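Local coordinates for suppressor protein MPT5 (Saccharomyces cerevisiae, PDB 5BZ1) that binds the 3'-UTR of target mRNAs through a PUF domain of Pumilio repeats and regulates their expression after transcription, at residues A[242-247]-A[255-260]; A[247-252]-A[309-314]; A[300-305]-A[323-328]. One frame throughout, in Å; residues are numbered along the deposited sequence.

Interaction 1: A[242-247]-A[255-260]; sequences NELCQL and NVVEKF. With nucleotides of chain B.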
loop_
_atom_site.group_PDB
_atom_site.type_symbol
_atom_site.label_atom_id
_atom_site.label_comp_id
_atom_site.label_asym_id
_atom_site.label_seq_id
_atom_site.Cartn_x
_atom_site.Cartn_y
_atom_site.Cartn_z
ATOM N N ASN A 242 24.013 -11.235 -5.746
ATOM C CA ASN A 242 24.742 -12.379 -5.209
ATOM C C ASN A 242 23.832 -13.499 -4.690
ATOM O O ASN A 242 24.276 -14.635 -4.528
ATOM C CB ASN A 242 25.708 -11.926 -4.109
ATOM C CG ASN A 242 26.942 -11.229 -4.662
ATOM O OD1 ASN A 242 27.460 -11.601 -5.716
ATOM N ND2 ASN A 242 27.419 -10.213 -3.949
ATOM N N GLU A 243 22.567 -13.174 -4.428
ATOM C CA GLU A 243 21.596 -14.157 -3.948
ATOM C C GLU A 243 20.472 -14.381 -4.957
ATOM O O GLU A 243 19.417 -14.908 -4.607
ATOM C CB GLU A 243 20.976 -13.712 -2.618
ATOM C CG GLU A 243 21.805 -13.991 -1.374
ATOM C CD GLU A 243 21.040 -13.697 -0.091
ATOM O OE1 GLU A 243 19.831 -13.386 -0.176
ATOM O OE2 GLU A 243 21.644 -13.777 1.000
ATOM N N LEU A 244 20.698 -13.978 -6.204
ATOM C CA LEU A 244 19.638 -13.966 -7.210
ATOM C C LEU A 244 19.062 -15.356 -7.469
ATOM O O LEU A 244 17.851 -15.510 -7.636
ATOM C CB LEU A 244 20.134 -13.339 -8.513
ATOM C CG LEU A 244 19.074 -13.036 -9.570
ATOM C CD1 LEU A 244 18.050 -12.063 -9.013
ATOM C CD2 LEU A 244 19.702 -12.487 -10.851
ATOM N N CYS A 245 19.924 -16.368 -7.490
ATOM C CA CYS A 245 19.469 -17.735 -7.721
ATOM C C CYS A 245 18.614 -18.259 -6.567
ATOM O O CYS A 245 17.542 -18.828 -6.790
ATOM C CB CYS A 245 20.648 -18.673 -7.967
ATOM S SG CYS A 245 20.158 -20.408 -8.116
ATOM N N GLN A 246 19.083 -18.064 -5.338
ATOM C CA GLN A 246 18.330 -18.520 -4.173
ATOM C C GLN A 246 16.983 -17.810 -4.033
ATOM O O GLN A 246 15.970 -18.451 -3.752
ATOM C CB GLN A 246 19.141 -18.361 -2.889
ATOM C CG GLN A 246 18.430 -18.908 -1.653
ATOM C CD GLN A 246 17.923 -20.333 -1.847
ATOM O OE1 GLN A 246 16.715 -20.573 -1.917
ATOM N NE2 GLN A 246 18.848 -21.285 -1.939
ATOM N N LEU A 247 16.978 -16.492 -4.228
ATOM C CA LEU A 247 15.747 -15.705 -4.141
ATOM C C LEU A 247 14.729 -16.174 -5.181
ATOM O O LEU A 247 13.528 -16.206 -4.918
ATOM C CB LEU A 247 16.041 -14.212 -4.316
ATOM C CG LEU A 247 16.807 -13.523 -3.184
ATOM C CD1 LEU A 247 17.269 -12.135 -3.603
ATOM C CD2 LEU A 247 15.965 -13.443 -1.918
ATOM N N ASN A 255 8.472 -14.150 -7.042
ATOM C CA ASN A 255 7.580 -13.209 -7.714
ATOM C C ASN A 255 8.225 -11.841 -7.907
ATOM O O ASN A 255 7.958 -11.152 -8.892
ATOM C CB ASN A 255 6.278 -13.052 -6.928
ATOM C CG ASN A 255 5.531 -14.357 -6.782
ATOM O OD1 ASN A 255 4.847 -14.800 -7.707
ATOM N ND2 ASN A 255 5.658 -14.987 -5.617
ATOM N N VAL A 256 9.061 -11.447 -6.951
ATOM C CA VAL A 256 9.771 -10.178 -7.034
ATOM C C VAL A 256 10.806 -10.237 -8.159
ATOM O O VAL A 256 10.977 -9.274 -8.912
ATOM C CB VAL A 256 10.458 -9.832 -5.703
ATOM C CG1 VAL A 256 11.196 -8.505 -5.805
ATOM C CG2 VAL A 256 9.434 -9.779 -4.578
ATOM N N VAL A 257 11.489 -11.375 -8.270
ATOM C CA VAL A 257 12.469 -11.592 -9.331
ATOM C C VAL A 257 11.821 -11.489 -10.713
ATOM O O VAL A 257 12.343 -10.812 -11.600
ATOM C CB VAL A 257 13.168 -12.956 -9.190
ATOM C CG1 VAL A 257 14.111 -13.201 -10.355
ATOM C CG2 VAL A 257 13.929 -13.020 -7.880
ATOM N N GLU A 258 10.683 -12.159 -10.888
ATOM C CA GLU A 258 9.943 -12.110 -12.148
ATOM C C GLU A 258 9.525 -10.686 -12.512
ATOM O O GLU A 258 9.677 -10.256 -13.656
ATOM C CB GLU A 258 8.698 -12.993 -12.078
ATOM C CG GLU A 258 8.971 -14.482 -11.964
ATOM C CD GLU A 258 7.703 -15.305 -12.100
ATOM O OE1 GLU A 258 7.044 -15.557 -11.070
ATOM O OE2 GLU A 258 7.366 -15.695 -13.238
ATOM N N LYS A 259 8.982 -9.961 -11.540
ATOM C CA LYS A 259 8.548 -8.594 -11.792
ATOM C C LYS A 259 9.740 -7.718 -12.167
ATOM O O LYS A 259 9.631 -6.846 -13.026
ATOM C CB LYS A 259 7.828 -8.012 -10.578
ATOM C CG LYS A 259 7.241 -6.635 -10.847
ATOM C CD LYS A 259 6.222 -6.251 -9.805
ATOM C CE LYS A 259 5.432 -5.023 -10.232
ATOM N NZ LYS A 259 4.452 -5.316 -11.314
ATOM N N PHE A 260 10.878 -7.969 -11.527
ATOM C CA PHE A 260 12.102 -7.228 -11.803
ATOM C C PHE A 260 12.556 -7.473 -13.243
ATOM O O PHE A 260 12.889 -6.536 -13.972
ATOM C CB PHE A 260 13.194 -7.639 -10.811
ATOM C CG PHE A 260 14.469 -6.849 -10.941
ATOM C CD1 PHE A 260 14.547 -5.550 -10.462
ATOM C CD2 PHE A 260 15.596 -7.415 -11.525
ATOM C CE1 PHE A 260 15.721 -4.819 -10.576
ATOM C CE2 PHE A 260 16.775 -6.692 -11.640
ATOM C CZ PHE A 260 16.835 -5.392 -11.167
ATOM P P G B 2 0.051 -24.399 -8.618
ATOM O OP1 G B 2 -0.994 -24.645 -7.598
ATOM O OP2 G B 2 -0.322 -23.855 -9.950
ATOM O "O5'" G B 2 1.130 -23.422 -7.983
ATOM C "C5'" G B 2 1.898 -23.816 -6.858
ATOM C "C4'" G B 2 2.623 -22.640 -6.267
ATOM O "O4'" G B 2 3.597 -22.143 -7.215
ATOM C "C3'" G B 2 1.760 -21.431 -5.959
ATOM O "O3'" G B 2 1.061 -21.558 -4.734
ATOM C "C2'" G B 2 2.766 -20.286 -5.983
ATOM O "O2'" G B 2 3.481 -20.209 -4.758
ATOM C "C1'" G B 2 3.727 -20.745 -7.084
ATOM N N9 G B 2 3.428 -20.117 -8.386
ATOM C C8 G B 2 2.377 -20.368 -9.239
ATOM N N7 G B 2 2.414 -19.623 -10.311
ATOM C C5 G B 2 3.547 -18.832 -10.163
ATOM C C6 G B 2 4.100 -17.832 -11.005
ATOM O O6 G B 2 3.691 -17.426 -12.096
ATOM N N1 G B 2 5.258 -17.294 -10.457
ATOM C C2 G B 2 5.807 -17.669 -9.255
ATOM N N2 G B 2 6.930 -17.036 -8.889
ATOM N N3 G B 2 5.301 -18.594 -8.460
ATOM C C4 G B 2 4.178 -19.128 -8.974
ATOM P P U B 3 -0.235 -20.649 -4.441
ATOM O OP1 U B 3 -0.763 -21.044 -3.109
ATOM O OP2 U B 3 -1.147 -20.714 -5.614
ATOM O "O5'" U B 3 0.361 -19.172 -4.346
ATOM C "C5'" U B 3 -0.462 -18.060 -4.036
ATOM C "C4'" U B 3 0.096 -17.283 -2.873
ATOM O "O4'" U B 3 1.446 -16.837 -3.160
ATOM C "C3'" U B 3 -0.644 -16.010 -2.498
ATOM O "O3'" U B 3 -1.801 -16.282 -1.728
ATOM C "C2'" U B 3 0.419 -15.217 -1.745
ATOM O "O2'" U B 3 0.523 -15.666 -0.401
ATOM C "C1'" U B 3 1.699 -15.619 -2.493
ATOM N N1 U B 3 2.118 -14.605 -3.486
ATOM C C2 U B 3 2.889 -13.548 -3.022
ATOM O O2 U B 3 3.217 -13.428 -1.853
ATOM N N3 U B 3 3.255 -12.628 -3.973
ATOM C C4 U B 3 2.936 -12.662 -5.316
ATOM O O4 U B 3 3.339 -11.755 -6.050
ATOM C C5 U B 3 2.142 -13.789 -5.718
ATOM C C6 U B 3 1.765 -14.708 -4.815
#

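Interaction 2: A[247-252]-A[309-314]; sequences LSCLKF and LNVLIR. With nucleotides of chain B.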
loop_
_atom_site.group_PDB
_atom_site.type_symbol
_atom_site.label_atom_id
_atom_site.label_comp_id
_atom_site.label_asym_id
_atom_site.label_seq_id
_atom_site.Cartn_x
_atom_site.Cartn_y
_atom_site.Cartn_z
ATOM N N LEU A 247 16.978 -16.492 -4.228
ATOM C CA LEU A 247 15.747 -15.705 -4.141
ATOM C C LEU A 247 14.729 -16.174 -5.181
ATOM O O LEU A 247 13.528 -16.206 -4.918
ATOM C CB LEU A 247 16.041 -14.212 -4.316
ATOM C CG LEU A 247 16.807 -13.523 -3.184
ATOM C CD1 LEU A 247 17.269 -12.135 -3.603
ATOM C CD2 LEU A 247 15.965 -13.443 -1.918
ATOM N N SER A 248 15.226 -16.548 -6.357
ATOM C CA SER A 248 14.391 -17.089 -7.421
ATOM C C SER A 248 13.747 -18.420 -7.030
ATOM O O SER A 248 12.723 -18.805 -7.592
ATOM C CB SER A 248 15.219 -17.282 -8.694
ATOM O OG SER A 248 15.698 -16.049 -9.186
ATOM N N CYS A 249 14.357 -19.119 -6.075
ATOM C CA CYS A 249 13.875 -20.435 -5.665
ATOM C C CYS A 249 13.049 -20.412 -4.379
ATOM O O CYS A 249 12.816 -21.458 -3.770
ATOM C CB CYS A 249 15.043 -21.408 -5.511
ATOM S SG CYS A 249 15.952 -21.694 -7.049
ATOM N N LEU A 250 12.597 -19.232 -3.971
ATOM C CA LEU A 250 11.753 -19.124 -2.780
ATOM C C LEU A 250 10.338 -18.678 -3.149
ATOM O O LEU A 250 10.151 -17.940 -4.114
ATOM C CB LEU A 250 12.387 -18.188 -1.749
ATOM C CG LEU A 250 13.737 -18.657 -1.203
ATOM C CD1 LEU A 250 14.399 -17.577 -0.361
ATOM C CD2 LEU A 250 13.582 -19.939 -0.389
ATOM N N LYS A 251 9.351 -19.135 -2.380
ATOM C CA LYS A 251 7.940 -18.918 -2.700
ATOM C C LYS A 251 7.570 -17.458 -2.969
ATOM O O LYS A 251 6.917 -17.146 -3.967
ATOM C CB LYS A 251 7.059 -19.456 -1.571
ATOM C CG LYS A 251 5.559 -19.407 -1.858
ATOM C CD LYS A 251 4.759 -19.612 -0.580
ATOM C CE LYS A 251 3.508 -20.451 -0.813
ATOM N NZ LYS A 251 2.573 -19.863 -1.805
ATOM N N PHE A 252 7.981 -16.568 -2.072
ATOM C CA PHE A 252 7.550 -15.180 -2.156
ATOM C C PHE A 252 8.476 -14.318 -3.014
ATOM O O PHE A 252 8.011 -13.589 -3.883
ATOM C CB PHE A 252 7.367 -14.590 -0.753
ATOM C CG PHE A 252 6.401 -15.366 0.107
ATOM C CD1 PHE A 252 5.035 -15.334 -0.157
ATOM C CD2 PHE A 252 6.856 -16.128 1.176
ATOM C CE1 PHE A 252 4.139 -16.052 0.627
ATOM C CE2 PHE A 252 5.970 -16.848 1.966
ATOM C CZ PHE A 252 4.609 -16.811 1.692
ATOM N N LEU A 309 21.456 -22.664 -14.294
ATOM C CA LEU A 309 20.329 -23.209 -15.058
ATOM C C LEU A 309 19.840 -24.556 -14.530
ATOM O O LEU A 309 18.636 -24.817 -14.484
ATOM C CB LEU A 309 20.705 -23.327 -16.539
ATOM C CG LEU A 309 19.700 -23.966 -17.499
ATOM C CD1 LEU A 309 18.369 -23.236 -17.479
ATOM C CD2 LEU A 309 20.260 -23.996 -18.909
ATOM N N ASN A 310 20.781 -25.402 -14.122
ATOM C CA ASN A 310 20.461 -26.748 -13.662
ATOM C C ASN A 310 19.587 -26.784 -12.403
ATOM O O ASN A 310 18.749 -27.675 -12.243
ATOM C CB ASN A 310 21.744 -27.534 -13.415
ATOM C CG ASN A 310 21.496 -29.018 -13.304
ATOM O OD1 ASN A 310 20.714 -29.582 -14.067
ATOM N ND2 ASN A 310 22.146 -29.658 -12.339
ATOM N N VAL A 311 19.802 -25.823 -11.508
ATOM C CA VAL A 311 19.014 -25.716 -10.282
ATOM C C VAL A 311 17.659 -25.074 -10.565
ATOM O O VAL A 311 16.623 -25.551 -10.097
ATOM C CB VAL A 311 19.761 -24.902 -9.208
ATOM C CG1 VAL A 311 18.831 -24.515 -8.064
ATOM C CG2 VAL A 311 20.948 -25.687 -8.683
ATOM N N LEU A 312 17.681 -23.998 -11.345
ATOM C CA LEU A 312 16.487 -23.207 -11.632
ATOM C C LEU A 312 15.414 -23.971 -12.418
ATOM O O LEU A 312 14.230 -23.896 -12.089
ATOM C CB LEU A 312 16.878 -21.926 -12.373
ATOM C CG LEU A 312 17.660 -20.894 -11.560
ATOM C CD1 LEU A 312 18.313 -19.867 -12.466
ATOM C CD2 LEU A 312 16.744 -20.200 -10.559
ATOM N N ILE A 313 15.827 -24.707 -13.445
ATOM C CA ILE A 313 14.887 -25.436 -14.295
ATOM C C ILE A 313 14.179 -26.546 -13.519
ATOM O O ILE A 313 13.121 -27.033 -13.923
ATOM C CB ILE A 313 15.604 -26.030 -15.534
ATOM C CG1 ILE A 313 14.604 -26.334 -16.649
ATOM C CG2 ILE A 313 16.413 -27.277 -15.164
ATOM C CD1 ILE A 313 15.239 -26.919 -17.897
ATOM N N ARG A 314 14.771 -26.914 -12.387
ATOM C CA ARG A 314 14.348 -28.061 -11.598
ATOM C C ARG A 314 13.565 -27.631 -10.357
ATOM O O ARG A 314 12.876 -28.440 -9.729
ATOM C CB ARG A 314 15.594 -28.837 -11.173
ATOM C CG ARG A 314 15.489 -30.340 -11.255
ATOM C CD ARG A 314 16.879 -30.964 -11.166
ATOM N NE ARG A 314 17.730 -30.568 -12.286
ATOM C CZ ARG A 314 17.810 -31.235 -13.435
ATOM N NH1 ARG A 314 17.090 -32.335 -13.617
ATOM N NH2 ARG A 314 18.609 -30.804 -14.402
ATOM P P U B 3 -0.235 -20.649 -4.441
ATOM O OP1 U B 3 -0.763 -21.044 -3.109
ATOM O OP2 U B 3 -1.147 -20.714 -5.614
ATOM O "O5'" U B 3 0.361 -19.172 -4.346
ATOM C "C5'" U B 3 -0.462 -18.060 -4.036
ATOM C "C4'" U B 3 0.096 -17.283 -2.873
ATOM O "O4'" U B 3 1.446 -16.837 -3.160
ATOM C "C3'" U B 3 -0.644 -16.010 -2.498
ATOM O "O3'" U B 3 -1.801 -16.282 -1.728
ATOM C "C2'" U B 3 0.419 -15.217 -1.745
ATOM O "O2'" U B 3 0.523 -15.666 -0.401
ATOM C "C1'" U B 3 1.699 -15.619 -2.493
ATOM N N1 U B 3 2.118 -14.605 -3.486
ATOM C C2 U B 3 2.889 -13.548 -3.022
ATOM O O2 U B 3 3.217 -13.428 -1.853
ATOM N N3 U B 3 3.255 -12.628 -3.973
ATOM C C4 U B 3 2.936 -12.662 -5.316
ATOM O O4 U B 3 3.339 -11.755 -6.050
ATOM C C5 U B 3 2.142 -13.789 -5.718
ATOM C C6 U B 3 1.765 -14.708 -4.815
ATOM P P G B 2 0.051 -24.399 -8.618
ATOM O OP1 G B 2 -0.994 -24.645 -7.598
ATOM O OP2 G B 2 -0.322 -23.855 -9.950
ATOM O "O5'" G B 2 1.130 -23.422 -7.983
ATOM C "C5'" G B 2 1.898 -23.816 -6.858
ATOM C "C4'" G B 2 2.623 -22.640 -6.267
ATOM O "O4'" G B 2 3.597 -22.143 -7.215
ATOM C "C3'" G B 2 1.760 -21.431 -5.959
ATOM O "O3'" G B 2 1.061 -21.558 -4.734
ATOM C "C2'" G B 2 2.766 -20.286 -5.983
ATOM O "O2'" G B 2 3.481 -20.209 -4.758
ATOM C "C1'" G B 2 3.727 -20.745 -7.084
ATOM N N9 G B 2 3.428 -20.117 -8.386
ATOM C C8 G B 2 2.377 -20.368 -9.239
ATOM N N7 G B 2 2.414 -19.623 -10.311
ATOM C C5 G B 2 3.547 -18.832 -10.163
ATOM C C6 G B 2 4.100 -17.832 -11.005
ATOM O O6 G B 2 3.691 -17.426 -12.096
ATOM N N1 G B 2 5.258 -17.294 -10.457
ATOM C C2 G B 2 5.807 -17.669 -9.255
ATOM N N2 G B 2 6.930 -17.036 -8.889
ATOM N N3 G B 2 5.301 -18.594 -8.460
ATOM C C4 G B 2 4.178 -19.128 -8.974
#

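Interaction 3: A[300-305]-A[323-328]; sequences TTIDIF and QTLLDV. With nucleotides of chain B.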
loop_
_atom_site.group_PDB
_atom_site.type_symbol
_atom_site.label_atom_id
_atom_site.label_comp_id
_atom_site.label_asym_id
_atom_site.label_seq_id
_atom_site.Cartn_x
_atom_site.Cartn_y
_atom_site.Cartn_z
ATOM N N THR A 300 23.754 -9.341 -17.150
ATOM C CA THR A 300 24.295 -9.965 -15.947
ATOM C C THR A 300 23.323 -11.014 -15.394
ATOM O O THR A 300 23.737 -12.072 -14.916
ATOM C CB THR A 300 24.604 -8.910 -14.870
ATOM O OG1 THR A 300 25.409 -7.868 -15.437
ATOM C CG2 THR A 300 25.337 -9.535 -13.689
ATOM N N THR A 301 22.030 -10.714 -15.469
ATOM C CA THR A 301 20.986 -11.629 -15.016
ATOM C C THR A 301 20.949 -12.901 -15.873
ATOM O O THR A 301 20.750 -14.004 -15.356
ATOM C CB THR A 301 19.602 -10.948 -15.020
ATOM O OG1 THR A 301 19.586 -9.885 -14.057
ATOM C CG2 THR A 301 18.502 -11.947 -14.679
ATOM N N ILE A 302 21.144 -12.743 -17.181
ATOM C CA ILE A 302 21.173 -13.882 -18.093
ATOM C C ILE A 302 22.371 -14.776 -17.769
ATOM O O ILE A 302 22.258 -16.003 -17.794
ATOM C CB ILE A 302 21.219 -13.436 -19.572
ATOM C CG1 ILE A 302 19.971 -12.630 -19.930
ATOM C CG2 ILE A 302 21.330 -14.636 -20.503
ATOM C CD1 ILE A 302 19.963 -12.095 -21.352
ATOM N N ASP A 303 23.507 -14.156 -17.458
ATOM C CA ASP A 303 24.710 -14.884 -17.060
ATOM C C ASP A 303 24.466 -15.734 -15.809
ATOM O O ASP A 303 24.855 -16.899 -15.750
ATOM C CB ASP A 303 25.866 -13.911 -16.802
ATOM C CG ASP A 303 26.412 -13.283 -18.077
ATOM O OD1 ASP A 303 26.184 -13.845 -19.170
ATOM O OD2 ASP A 303 27.083 -12.230 -17.979
ATOM N N ILE A 304 23.817 -15.139 -14.812
ATOM C CA ILE A 304 23.531 -15.819 -13.554
ATOM C C ILE A 304 22.582 -17.004 -13.755
ATOM O O ILE A 304 22.827 -18.100 -13.248
ATOM C CB ILE A 304 22.935 -14.844 -12.524
ATOM C CG1 ILE A 304 23.951 -13.755 -12.169
ATOM C CG2 ILE A 304 22.489 -15.582 -11.274
ATOM C CD1 ILE A 304 23.396 -12.676 -11.257
ATOM N N PHE A 305 21.503 -16.778 -14.498
ATOM C CA PHE A 305 20.542 -17.833 -14.804
ATOM C C PHE A 305 21.155 -18.930 -15.672
ATOM O O PHE A 305 20.739 -20.085 -15.607
ATOM C CB PHE A 305 19.303 -17.248 -15.488
ATOM C CG PHE A 305 18.295 -16.681 -14.531
ATOM C CD1 PHE A 305 16.970 -17.082 -14.588
ATOM C CD2 PHE A 305 18.671 -15.752 -13.569
ATOM C CE1 PHE A 305 16.032 -16.563 -13.707
ATOM C CE2 PHE A 305 17.736 -15.233 -12.683
ATOM C CZ PHE A 305 16.419 -15.641 -12.755
ATOM N N GLN A 323 11.413 -19.313 -16.889
ATOM C CA GLN A 323 10.455 -19.202 -17.987
ATOM C C GLN A 323 10.173 -17.750 -18.377
ATOM O O GLN A 323 9.997 -17.438 -19.555
ATOM C CB GLN A 323 9.145 -19.915 -17.634
ATOM C CG GLN A 323 9.215 -21.438 -17.704
ATOM C CD GLN A 323 7.874 -22.092 -17.442
ATOM O OE1 GLN A 323 6.930 -21.931 -18.218
ATOM N NE2 GLN A 323 7.781 -22.828 -16.341
ATOM N N THR A 324 10.127 -16.869 -17.384
ATOM C CA THR A 324 9.909 -15.450 -17.639
ATOM C C THR A 324 11.073 -14.859 -18.441
ATOM O O THR A 324 10.863 -14.079 -19.372
ATOM C CB THR A 324 9.709 -14.674 -16.328
ATOM O OG1 THR A 324 8.439 -15.018 -15.763
ATOM C CG2 THR A 324 9.764 -13.170 -16.568
ATOM N N LEU A 325 12.294 -15.252 -18.092
ATOM C CA LEU A 325 13.479 -14.767 -18.791
ATOM C C LEU A 325 13.568 -15.338 -20.209
ATOM O O LEU A 325 14.112 -14.695 -21.108
ATOM C CB LEU A 325 14.747 -15.116 -18.002
ATOM C CG LEU A 325 16.065 -14.532 -18.522
ATOM C CD1 LEU A 325 16.084 -13.024 -18.338
ATOM C CD2 LEU A 325 17.268 -15.166 -17.839
ATOM N N LEU A 326 13.024 -16.538 -20.401
ATOM C CA LEU A 326 13.128 -17.247 -21.680
ATOM C C LEU A 326 12.025 -16.879 -22.674
ATOM O O LEU A 326 12.143 -17.160 -23.869
ATOM C CB LEU A 326 13.125 -18.765 -21.455
ATOM C CG LEU A 326 14.346 -19.411 -20.800
ATOM C CD1 LEU A 326 14.150 -20.908 -20.625
ATOM C CD2 LEU A 326 15.578 -19.149 -21.628
ATOM N N ASP A 327 10.960 -16.253 -22.182
ATOM C CA ASP A 327 9.774 -15.985 -22.999
ATOM C C ASP A 327 10.003 -14.896 -24.053
ATOM O O ASP A 327 10.105 -13.712 -23.721
ATOM C CB ASP A 327 8.593 -15.601 -22.106
ATOM C CG ASP A 327 7.261 -15.694 -22.825
ATOM O OD1 ASP A 327 7.247 -15.950 -24.049
ATOM O OD2 ASP A 327 6.222 -15.497 -22.163
ATOM N N VAL A 328 10.051 -15.306 -25.321
ATOM C CA VAL A 328 10.326 -14.401 -26.438
ATOM C C VAL A 328 9.278 -13.283 -26.582
ATOM O O VAL A 328 9.533 -12.264 -27.226
ATOM C CB VAL A 328 10.478 -15.186 -27.767
ATOM C CG1 VAL A 328 9.114 -15.590 -28.313
ATOM C CG2 VAL A 328 11.249 -14.370 -28.795
ATOM O "O5'" U B 1 0.148 -26.813 -12.324
ATOM C "C5'" U B 1 0.437 -27.786 -11.330
ATOM C "C4'" U B 1 1.635 -27.392 -10.504
ATOM O "O4'" U B 1 2.843 -27.508 -11.298
ATOM C "C3'" U B 1 1.656 -25.956 -10.002
ATOM O "O3'" U B 1 0.861 -25.771 -8.842
ATOM C "C2'" U B 1 3.144 -25.702 -9.777
ATOM O "O2'" U B 1 3.575 -26.246 -8.537
ATOM C "C1'" U B 1 3.773 -26.521 -10.910
ATOM N N1 U B 1 4.109 -25.691 -12.092
ATOM C C2 U B 1 5.369 -25.111 -12.120
ATOM O O2 U B 1 6.183 -25.256 -11.222
ATOM N N3 U B 1 5.639 -24.350 -13.233
ATOM C C4 U B 1 4.792 -24.116 -14.297
ATOM O O4 U B 1 5.188 -23.406 -15.225
ATOM C C5 U B 1 3.510 -24.753 -14.197
ATOM C C6 U B 1 3.214 -25.504 -13.127
#

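Interaction 1: A[242-247]-A[255-260]
Val-257 packs both of its methyl groups against Leu-244 and Leu-247, within Pumilio repeat 7 of the PUF alpha-solenoid. The branched valine suits a helix face that must meet two neighbours at once: CG1 faces CD1 of Leu-244 at 4.3 Å, while CG2 lies 4.3 Å from CB of Leu-247. No hydrogen bond crosses between the segments, whose contact is apolar and buried; close by, Ser-253 OG bonds Leu-247 O and ties the helices. Phe-237 and Leu-240 of helix 229-240 extend the apolar layer beneath Leu-244 and Leu-247. By contrast, Asn-242, Glu-243 and Gln-246 reach into solvent, where water can solvate their polar ends.

The far side of helix 253-273 reads RNA. Asn-255 inserts its amide between two bases: CG lies over the face of U3 of chain B, 3.4 Å from C4 and with the amide plane nearly parallel to the ring, while OD1 sits over the guanine of G2 of chain B. ND2 is fixed by the carbonyl O of Phe-252. Put an alanine here and the amide filling is gone, which would probably leave the two bases a gap between them and the Phe-252 carbonyl without this donor. Glu-258, extended beyond CG, meets the base edge: its OE1 accepts from G2 N1 at 2.6 Å (N-H...O 147°) and from G2 N2 at 2.6 Å.

Interaction 2: A[247-252]-A[309-314]
Cys-249 and Ser-248 make a small, apolar, partly buried contact with Leu-312 and Val-311, linking Pumilio repeat 7 to repeat 8. One methyl carries most of it: CD2 of Leu-312 rests 3.8 Å from CB of Ser-248 and 3.9 Å from SG of Cys-249. The sulfur also meets CG1 of Val-311 at 4.2 Å, the branch that chi1 of 167° swings anti to the backbone N. Cysteine suits this seam because its thiol is compact and weakly polar, and so can lie among methyl groups. Serine offers only its CB, since OG turns back to the Leu-244 carbonyl within its own helix.

In the PUF solenoid successive repeats stack side by side, and here the end of helix 244-248, with Cys-249 just after it, meets helix 309-312. The turn that follows helix 309-312 is braced from within by Arg-314, whose NE donates to the carbonyl O of Asn-310 at 3.1 Å (157°).

The other end of segment 247-252 runs to the RNA. Lys-251 lays its CD above one face of the Phe-252 ring, 3.6 Å from the plane and out toward the rim, and its bent end brings NZ to O2' of G2 of chain B, a hydrogen bond of 3.1 Å. The edge of the Phe-252 ring faces U3 of chain B, with CD1 3.1 Å from the base O2.

Interaction 3: A[300-305]-A[323-328]
Leu-325 carries this buried contact, its two methyls spreading over one side of the 300-305 helix. CD2 lies 3.7 Å from CB of Phe-305 and about equally near the first ring atoms, CG and CD1, and the two side chains cross at a slant. CD2 also comes within 4.1 Å of CA of Ile-302, and the other branch, CD1, meets CG1 of Ile-302 at 4.2 Å. The leucine achieves this reach because CG stands anti to the backbone N (chi1 -173°), carrying the fork out from its helix. A leucine fits well: its forked end can touch Phe-305 and Ile-302 of one helix while Ile-261 and Phe-265 of helix 253-273 flank it.

Further out, Phe-361 of helix 354-375 backs Ile-302. Thr-301, whose carbonyl O lies 4.4 Å from CD2 of Leu-325, has its hydroxyl bonded to Ile-297 O, which lets a polar side chain lie buried.

Two residues before Leu-325, Gln-323 extends to the RNA: NE2 donates to O4 of U1 of chain B at 2.9 Å (N-H...O 154°), while OE1 is bonded to Lys-391 NZ, a pairing likely to steady the amide's orientation. A glutamine on the RNA-facing helix that bonds a uracil is characteristic of Pumilio repeats, and here helix 318-326 of repeat 8 supplies it.

Overall arrangement
The three contacts lie together towards the C-terminal end of the PUF solenoid, with centres about 9 Å (1 and 2), 11 Å (1 and 3) and 12 Å (2 and 3) apart. Phe-305 of interaction 3 ties in the other two: its CE2 lies 3.8 Å from CD2 of Leu-244 in interaction 1, and in interaction 2 its CZ is 3.7 Å from OG of Ser-248 and its CD1 3.8 Å from CD1 of Leu-312. Interactions 1 and 2 share Leu-247 and helix 244-248. On the RNA side, OE2 of Glu-258 is 2.8 Å from OG1 of Thr-324, a probable hydrogen bond that couples the guanine-reading carboxylate to the neighbouring helix. Together the segments meet three consecutive nucleotides, U1 to U3 of chain B.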